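Local coordinates for disulfide bond forming protein (DsbF) (Mycobacterium tuberculosis, PDB 3IOS), which probably oxidises reduced, unfolded secreted proteins to form their disulfide bonds, acting as an extracellular thioredoxin-fold thiol oxidase, at residues A48-T53 with G78-P83; A24-G29 with T98-T103. One frame throughout, in Å; residues are numbered along the deposited sequence. Where two conformers were deposited one is given.

How the contacts relate
Two contacts of one thioredoxin domain illustrate how place in the fold sets chemistry. Contact 1 (48-53 with 78-83) joins the loops that leave two neighbouring parallel strands, 42-47 and 72-77, and lead into helices 52-67 and 82-91; side chains do most of the work, through an indole N-H and apolar packing, beside the redox-active cysteine pair. Contact 2 (24-29 with 98-103) lies at the outermost strand 98-101 and is held by two backbone bonds and two bridging waters, with apolar packing round them. Both are partly buried, mixing inward and exposed residues. They meet where Val82 CG1 packs on Leu27 CD2, 3.9 Å apart, and contact 1 is nested within the chain loop that contact 2 closes.

Contact 1 (A48-T53 with G78-P83); sequences APWCPT and GLDQVP
The indole of Trp50 reaches over to the 78-83 loop with its N-H edge foremost, and NE1 donates to the backbone O of Leu79 at 2.9 Å. The bond is nearly straight (165° at the hydrogen), and the acceptor lies close to the ring plane, whereas from the carbonyl's side the donor stands above the peptide plane. With CG between its own backbone N and carbonyl carbon (chi1 47°), the indole is folded back over Ala48, whose CB lies under one face toward the rim. Along the N-H edge, Asp80 OD1 lies in the ring plane, 3.5 Å from Trp50 CD1; ring and carboxylate are turned 44° apart, and the two side chains run past each other in opposite directions. Leu79 crosses the benzo part of the indole obliquely, its CD1 3.7 Å from Trp50 CZ2.

This is the active-site corner of a thioredoxin fold: a type I turn from Ala48 to Cys51 delivers the chain to helix 52-67, with Cys51, which can pair with Cys54 in a disulfide, as its N-cap; the crystal holds both oxidised and reduced forms. The neighbouring loop likewise leads from a parallel strand into a helix, 82-91. Deeper in, Pro49 lays CD against Asp80 CB at 3.8 Å, its ring also meeting Ala84, Met85 and Phe88 of that helix. Ala48 CA makes a CH...O contact with Gly78 O (3.5 Å). The Asp80 carboxylate has work on its own side too: while OD1 faces Trp50, OD2 accepts from Gln81 N at 2.7 Å on its anti side.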
ATOM      1  N   ALA A  48       6.132   4.639  -6.289  1.00 12.55           N
ATOM      2  CA  ALA A  48       6.437   4.787  -7.714  1.00 15.63           C
ATOM      3  C   ALA A  48       7.804   4.118  -7.847  1.00 15.16           C
ATOM      4  O   ALA A  48       8.683   4.332  -7.018  1.00 13.43           O
ATOM      5  CB  ALA A  48       6.514   6.264  -8.102  1.00 13.84           C
ATOM      6  N   PRO A  49       8.003   3.308  -8.897  1.00 15.93           N
ATOM      7  CA  PRO A  49       9.268   2.598  -9.118  1.00 15.70           C
ATOM      8  C   PRO A  49      10.530   3.453  -9.175  1.00 16.07           C
ATOM      9  O   PRO A  49      11.596   3.024  -8.729  1.00 16.95           O
ATOM     10  CB  PRO A  49       9.033   1.867 -10.445  1.00 18.11           C
ATOM     11  CG  PRO A  49       7.549   1.780 -10.558  1.00 20.32           C
ATOM     12  CD  PRO A  49       7.084   3.097 -10.026  1.00 15.80           C
ATOM     13  N   TRP A  50      10.402   4.656  -9.725  1.00 16.04           N
ATOM     14  CA  TRP A  50      11.529   5.563  -9.886  1.00 18.08           C
ATOM     15  C   TRP A  50      11.793   6.447  -8.680  1.00 19.48           C
ATOM     16  O   TRP A  50      12.752   7.244  -8.687  1.00 18.81           O
ATOM     17  CB  TRP A  50      11.294   6.434 -11.123  1.00 17.86           C
ATOM     18  CG  TRP A  50       9.907   7.007 -11.154  1.00 16.98           C
ATOM     19  CD1 TRP A  50       8.843   6.546 -11.872  1.00 16.13           C
ATOM     20  CD2 TRP A  50       9.418   8.095 -10.363  1.00 17.71           C
ATOM     21  NE1 TRP A  50       7.719   7.277 -11.578  1.00 16.50           N
ATOM     22  CE2 TRP A  50       8.045   8.241 -10.659  1.00 17.25           C
ATOM     23  CE3 TRP A  50      10.008   8.971  -9.440  1.00 17.71           C
ATOM     24  CZ2 TRP A  50       7.246   9.214 -10.051  1.00 19.52           C
ATOM     25  CZ3 TRP A  50       9.214   9.937  -8.834  1.00 19.72           C
ATOM     26  CH2 TRP A  50       7.847  10.055  -9.151  1.00 18.99           C
ATOM     27  N   CYS A  51      11.000   6.348  -7.649  1.00 18.04           N
ATOM     28  CA  CYS A  51      11.178   7.188  -6.499  1.00 19.58           C
ATOM     29  C   CYS A  51      12.243   6.648  -5.536  1.00 20.13           C
ATOM     30  O   CYS A  51      12.068   5.568  -4.930  1.00 19.10           O
ATOM     31  CB  CYS A  51       9.733   7.200  -5.848  0.50 19.82           C
ATOM     32  SG  CYS A  51       9.797   8.433  -4.435  0.50 25.85           S
ATOM     33  N   PRO A  52      13.317   7.392  -5.383  1.00 20.35           N
ATOM     34  CA  PRO A  52      14.380   7.004  -4.479  1.00 20.59           C
ATOM     35  C   PRO A  52      13.969   6.820  -3.048  1.00 20.64           C
ATOM     36  O   PRO A  52      14.517   5.970  -2.344  1.00 20.96           O
ATOM     37  CB  PRO A  52      15.417   8.114  -4.682  1.00 23.38           C
ATOM     38  CG  PRO A  52      14.577   9.300  -5.024  1.00 23.91           C
ATOM     39  CD  PRO A  52      13.569   8.715  -5.981  1.00 22.39           C
ATOM     40  N   THR A  53      13.010   7.620  -2.613  1.00 19.19           N
ATOM     41  CA  THR A  53      12.521   7.511  -1.248  1.00 20.24           C
ATOM     42  C   THR A  53      11.770   6.189  -1.099  1.00 19.48           C
ATOM     43  O   THR A  53      11.920   5.497  -0.092  1.00 19.25           O
ATOM     44  CB  THR A  53      11.595   8.688  -0.892  1.00 22.88           C
ATOM     45  OG1 THR A  53      12.321   9.917  -1.028  1.00 25.42           O
ATOM     46  CG2 THR A  53      11.091   8.566   0.536  1.00 24.26           C
ATOM     47  N   GLY A  78       2.181   3.394  -8.777  1.00 15.12           N
ATOM     48  CA  GLY A  78       1.635   4.311  -9.753  1.00 17.56           C
ATOM     49  C   GLY A  78       2.705   5.122 -10.456  1.00 18.27           C
ATOM     50  O   GLY A  78       3.899   4.985 -10.176  1.00 16.52           O
ATOM     51  N   LEU A  79       2.260   5.952 -11.395  1.00 18.52           N
ATOM     52  CA  LEU A  79       3.129   6.847 -12.152  1.00 18.58           C
ATOM     53  C   LEU A  79       4.194   6.163 -13.000  1.00 18.38           C
ATOM     54  O   LEU A  79       5.304   6.673 -13.146  1.00 17.64           O
ATOM     55  CB  LEU A  79       3.788   7.851 -11.199  1.00 17.92           C
ATOM     56  CG  LEU A  79       2.814   8.654 -10.332  1.00 20.57           C
ATOM     57  CD1 LEU A  79       3.575   9.715  -9.552  1.00 20.28           C
ATOM     58  CD2 LEU A  79       1.753   9.304 -11.213  1.00 21.11           C
ATOM     59  N   ASP A  80       3.852   5.010 -13.556  1.00 18.25           N
ATOM     60  CA  ASP A  80       4.777   4.272 -14.404  1.00 19.14           C
ATOM     61  C   ASP A  80       4.033   3.080 -14.984  1.00 21.19           C
ATOM     62  O   ASP A  80       2.834   2.928 -14.750  1.00 21.50           O
ATOM     63  CB  ASP A  80       5.991   3.817 -13.591  1.00 20.25           C
ATOM     64  CG  ASP A  80       7.250   3.713 -14.434  1.00 21.59           C
ATOM     65  OD1 ASP A  80       8.358   3.761 -13.859  1.00 22.26           O
ATOM     66  OD2 ASP A  80       7.130   3.579 -15.670  1.00 22.82           O
ATOM     67  N   GLN A  81       4.735   2.248 -15.745  1.00 23.89           N
ATOM     68  CA  GLN A  81       4.118   1.075 -16.345  1.00 25.16           C
ATOM     69  C   GLN A  81       4.560  -0.196 -15.626  1.00 23.33           C
ATOM     70  O   GLN A  81       5.492  -0.178 -14.821  1.00 22.50           O
ATOM     71  CB  GLN A  81       4.469   1.002 -17.834  1.00 28.04           C
ATOM     72  CG  GLN A  81       4.040   2.244 -18.609  1.00 29.77           C
ATOM     73  CD  GLN A  81       2.530   2.428 -18.648  1.00 32.25           C
ATOM     74  OE1 GLN A  81       2.034   3.542 -18.820  1.00 33.72           O
ATOM     75  NE2 GLN A  81       1.792   1.331 -18.504  1.00 32.02           N
ATOM     76  N   VAL A  82       3.880  -1.297 -15.924  1.00 21.15           N
ATOM     77  CA  VAL A  82       4.155  -2.583 -15.298  1.00 21.48           C
ATOM     78  C   VAL A  82       5.618  -3.032 -15.247  1.00 21.51           C
ATOM     79  O   VAL A  82       6.105  -3.435 -14.191  1.00 21.82           O
ATOM     80  CB  VAL A  82       3.303  -3.699 -15.957  1.00 20.38           C
ATOM     81  CG1 VAL A  82       3.704  -5.064 -15.411  1.00 21.52           C
ATOM     82  CG2 VAL A  82       1.828  -3.443 -15.686  1.00 22.51           C
ATOM     83  N   PRO A  83       6.338  -2.979 -16.379  1.00 21.34           N
ATOM     84  CA  PRO A  83       7.742  -3.404 -16.371  1.00 21.71           C
ATOM     85  C   PRO A  83       8.573  -2.744 -15.273  1.00 20.16           C
ATOM     86  O   PRO A  83       9.357  -3.405 -14.598  1.00 20.51           O
ATOM     87  CB  PRO A  83       8.224  -3.024 -17.769  1.00 23.09           C
ATOM     88  CG  PRO A  83       6.992  -3.212 -18.600  1.00 21.94           C
ATOM     89  CD  PRO A  83       5.920  -2.580 -17.736  1.00 22.77           C
TER

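Contact 2 (A24-G29 with T98-T103); sequences AKTLDG and TQLADT
Gln99 O is met twice from the 24-29 segment: Leu27 N donates to it at 2.8 Å, and Thr26 CA adds a CH...O contact. A second backbone bond across the contact runs from Ala101 N to Lys25 O at 3.0 Å. Together the two N-H bonds frame a single beta bridge between Thr26 and Leu100. The bridge joins the chain just after strand 23-25 to strand 98-101, an outermost strand of the central thioredoxin-fold sheet, before a type I turn from Thr26 to Gly29 carries it away.

Thr26 divides its branches. CG2, anti to the carbonyl carbon, packs against Thr98 CG2 at 3.8 Å and meets Leu100 CD2 at 4.0 Å. OG1 turns instead to Asp28 OD1, donating at 2.7 Å from above the carboxylate plane, and also accepts a hydrogen bond from His30 N. The same OD1 accepts a hydrogen bond from a water that in turn accepts from Gln99 N, while a second water accepts from Lys25 N and donates to Ala101 O. Two further apolar contacts are Ala24 CB on Leu100 CD1 (4.0 Å) and Leu27 CD2 on Ala101 CB (4.2 Å); Met85 of helix 82-91 touches both Leu27 and Ala101.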
ATOM      1  N   ALA A  24      -9.026  -3.157  -8.496  1.00 23.03           N
ATOM      2  CA  ALA A  24      -7.739  -3.002  -9.156  1.00 21.83           C
ATOM      3  C   ALA A  24      -7.182  -4.353  -9.572  1.00 21.89           C
ATOM      4  O   ALA A  24      -7.768  -5.392  -9.277  1.00 22.06           O
ATOM      5  CB  ALA A  24      -6.757  -2.293  -8.219  1.00 24.92           C
ATOM      6  N   LYS A  25      -6.052  -4.332 -10.272  1.00 20.79           N
ATOM      7  CA  LYS A  25      -5.396  -5.559 -10.712  1.00 23.65           C
ATOM      8  C   LYS A  25      -4.044  -5.662 -10.017  1.00 20.75           C
ATOM      9  O   LYS A  25      -3.329  -4.668  -9.908  1.00 24.33           O
ATOM     10  CB  LYS A  25      -5.176  -5.541 -12.229  1.00 26.27           C
ATOM     11  CG  LYS A  25      -6.381  -5.948 -13.073  1.00 29.49           C
ATOM     12  CD  LYS A  25      -6.594  -7.457 -13.041  1.00 31.15           C
ATOM     13  CE  LYS A  25      -7.696  -7.891 -13.997  1.00 32.77           C
ATOM     14  NZ  LYS A  25      -7.934  -9.362 -13.930  1.00 33.50           N
ATOM     15  N   THR A  26      -3.696  -6.851  -9.542  1.00 22.49           N
ATOM     16  CA  THR A  26      -2.408  -7.032  -8.878  1.00 21.92           C
ATOM     17  C   THR A  26      -1.338  -7.217  -9.943  1.00 24.27           C
ATOM     18  O   THR A  26      -1.639  -7.537 -11.094  1.00 23.14           O
ATOM     19  CB  THR A  26      -2.396  -8.264  -7.956  1.00 22.13           C
ATOM     20  OG1 THR A  26      -2.459  -9.465  -8.741  1.00 19.96           O
ATOM     21  CG2 THR A  26      -3.579  -8.221  -7.006  1.00 19.85           C
ATOM     22  N   LEU A  27      -0.086  -7.009  -9.557  1.00 23.14           N
ATOM     23  CA  LEU A  27       1.020  -7.159 -10.493  1.00 23.81           C
ATOM     24  C   LEU A  27       1.087  -8.562 -11.080  1.00 25.36           C
ATOM     25  O   LEU A  27       1.562  -8.746 -12.204  1.00 27.13           O
ATOM     26  CB  LEU A  27       2.346  -6.848  -9.804  1.00 24.28           C
ATOM     27  CG  LEU A  27       3.025  -5.513 -10.098  1.00 27.39           C
ATOM     28  CD1 LEU A  27       4.408  -5.533  -9.465  1.00 25.10           C
ATOM     29  CD2 LEU A  27       3.144  -5.289 -11.599  1.00 25.26           C
ATOM     30  N   ASP A  28       0.622  -9.552 -10.324  1.00 26.89           N
ATOM     31  CA  ASP A  28       0.655 -10.930 -10.798  1.00 28.57           C
ATOM     32  C   ASP A  28      -0.644 -11.399 -11.453  1.00 28.79           C
ATOM     33  O   ASP A  28      -0.934 -12.594 -11.498  1.00 29.41           O
ATOM     34  CB  ASP A  28       1.080 -11.876  -9.662  1.00 32.12           C
ATOM     35  CG  ASP A  28       0.217 -11.744  -8.422  1.00 34.15           C
ATOM     36  OD1 ASP A  28      -0.155 -10.609  -8.061  1.00 34.84           O
ATOM     37  OD2 ASP A  28      -0.068 -12.786  -7.793  1.00 38.41           O
ATOM     38  N   GLY A  29      -1.420 -10.441 -11.956  1.00 28.06           N
ATOM     39  CA  GLY A  29      -2.655 -10.749 -12.665  1.00 29.18           C
ATOM     40  C   GLY A  29      -3.939 -11.120 -11.941  1.00 29.44           C
ATOM     41  O   GLY A  29      -4.825 -11.712 -12.556  1.00 29.12           O
ATOM     42  N   THR A  98       0.529  -8.130  -1.287  1.00 17.84           N
ATOM     43  CA  THR A  98      -0.147  -7.678  -2.495  1.00 17.18           C
ATOM     44  C   THR A  98       0.380  -6.373  -3.075  1.00 17.42           C
ATOM     45  O   THR A  98       0.571  -5.396  -2.352  1.00 17.30           O
ATOM     46  CB  THR A  98      -1.661  -7.502  -2.244  1.00 18.98           C
ATOM     47  OG1 THR A  98      -2.210  -8.724  -1.736  1.00 22.73           O
ATOM     48  CG2 THR A  98      -2.378  -7.127  -3.535  1.00 20.67           C
ATOM     49  N   GLN A  99       0.606  -6.364  -4.388  1.00 14.78           N
ATOM     50  CA  GLN A  99       1.069  -5.166  -5.084  1.00 14.30           C
ATOM     51  C   GLN A  99       0.066  -4.835  -6.197  1.00 15.47           C
ATOM     52  O   GLN A  99      -0.199  -5.668  -7.062  1.00 18.48           O
ATOM     53  CB  GLN A  99       2.450  -5.397  -5.709  1.00 15.10           C
ATOM     54  CG  GLN A  99       3.570  -5.671  -4.723  1.00 16.01           C
ATOM     55  CD  GLN A  99       3.850  -4.500  -3.814  1.00 14.64           C
ATOM     56  OE1 GLN A  99       3.458  -3.363  -4.099  1.00 14.49           O
ATOM     57  NE2 GLN A  99       4.542  -4.765  -2.711  1.00 18.07           N
ATOM     58  N   LEU A 100      -0.495  -3.630  -6.168  1.00 14.24           N
ATOM     59  CA  LEU A 100      -1.452  -3.214  -7.194  1.00 16.06           C
ATOM     60  C   LEU A 100      -0.780  -2.360  -8.256  1.00 17.15           C
ATOM     61  O   LEU A 100      -0.007  -1.451  -7.944  1.00 16.61           O
ATOM     62  CB  LEU A 100      -2.596  -2.404  -6.578  1.00 16.65           C
ATOM     63  CG  LEU A 100      -3.323  -3.044  -5.398  1.00 15.48           C
ATOM     64  CD1 LEU A 100      -4.473  -2.152  -4.976  1.00 15.49           C
ATOM     65  CD2 LEU A 100      -3.819  -4.420  -5.784  1.00 17.06           C
ATOM     66  N   ALA A 101      -1.080  -2.649  -9.519  1.00 17.17           N
ATOM     67  CA  ALA A 101      -0.518  -1.880 -10.627  1.00 18.72           C
ATOM     68  C   ALA A 101      -1.547  -0.817 -11.002  1.00 19.19           C
ATOM     69  O   ALA A 101      -2.396  -1.042 -11.867  1.00 22.16           O
ATOM     70  CB  ALA A 101      -0.239  -2.796 -11.811  1.00 19.76           C
ATOM     71  N   ASP A 102      -1.464   0.339 -10.349  1.00 17.61           N
ATOM     72  CA  ASP A 102      -2.407   1.437 -10.561  1.00 18.14           C
ATOM     73  C   ASP A 102      -2.009   2.348 -11.721  1.00 18.10           C
ATOM     74  O   ASP A 102      -1.828   3.554 -11.547  1.00 19.62           O
ATOM     75  CB  ASP A 102      -2.537   2.245  -9.258  1.00 19.50           C
ATOM     76  CG  ASP A 102      -3.664   3.261  -9.303  1.00 19.71           C
ATOM     77  OD1 ASP A 102      -4.743   2.927  -9.839  1.00 23.13           O
ATOM     78  OD2 ASP A 102      -3.478   4.383  -8.788  1.00 19.56           O
ATOM     79  N   THR A 103      -1.893   1.762 -12.909  1.00 21.42           N
ATOM     80  CA  THR A 103      -1.503   2.513 -14.094  1.00 22.33           C
ATOM     81  C   THR A 103      -2.509   3.581 -14.507  1.00 23.35           C
ATOM     82  O   THR A 103      -2.125   4.602 -15.081  1.00 25.08           O
ATOM     83  CB  THR A 103      -1.237   1.574 -15.292  1.00 23.68           C
ATOM     84  OG1 THR A 103      -2.381   0.745 -15.525  1.00 23.84           O
ATOM     85  CG2 THR A 103      -0.027   0.698 -15.016  1.00 24.40           C
TER
HETATM   86  O   HOH W   1      -4.943  -1.688 -10.859  1.00 35.76           O
HETATM   87  O   HOH W   2       0.596  -8.959  -5.849  1.00 25.92           O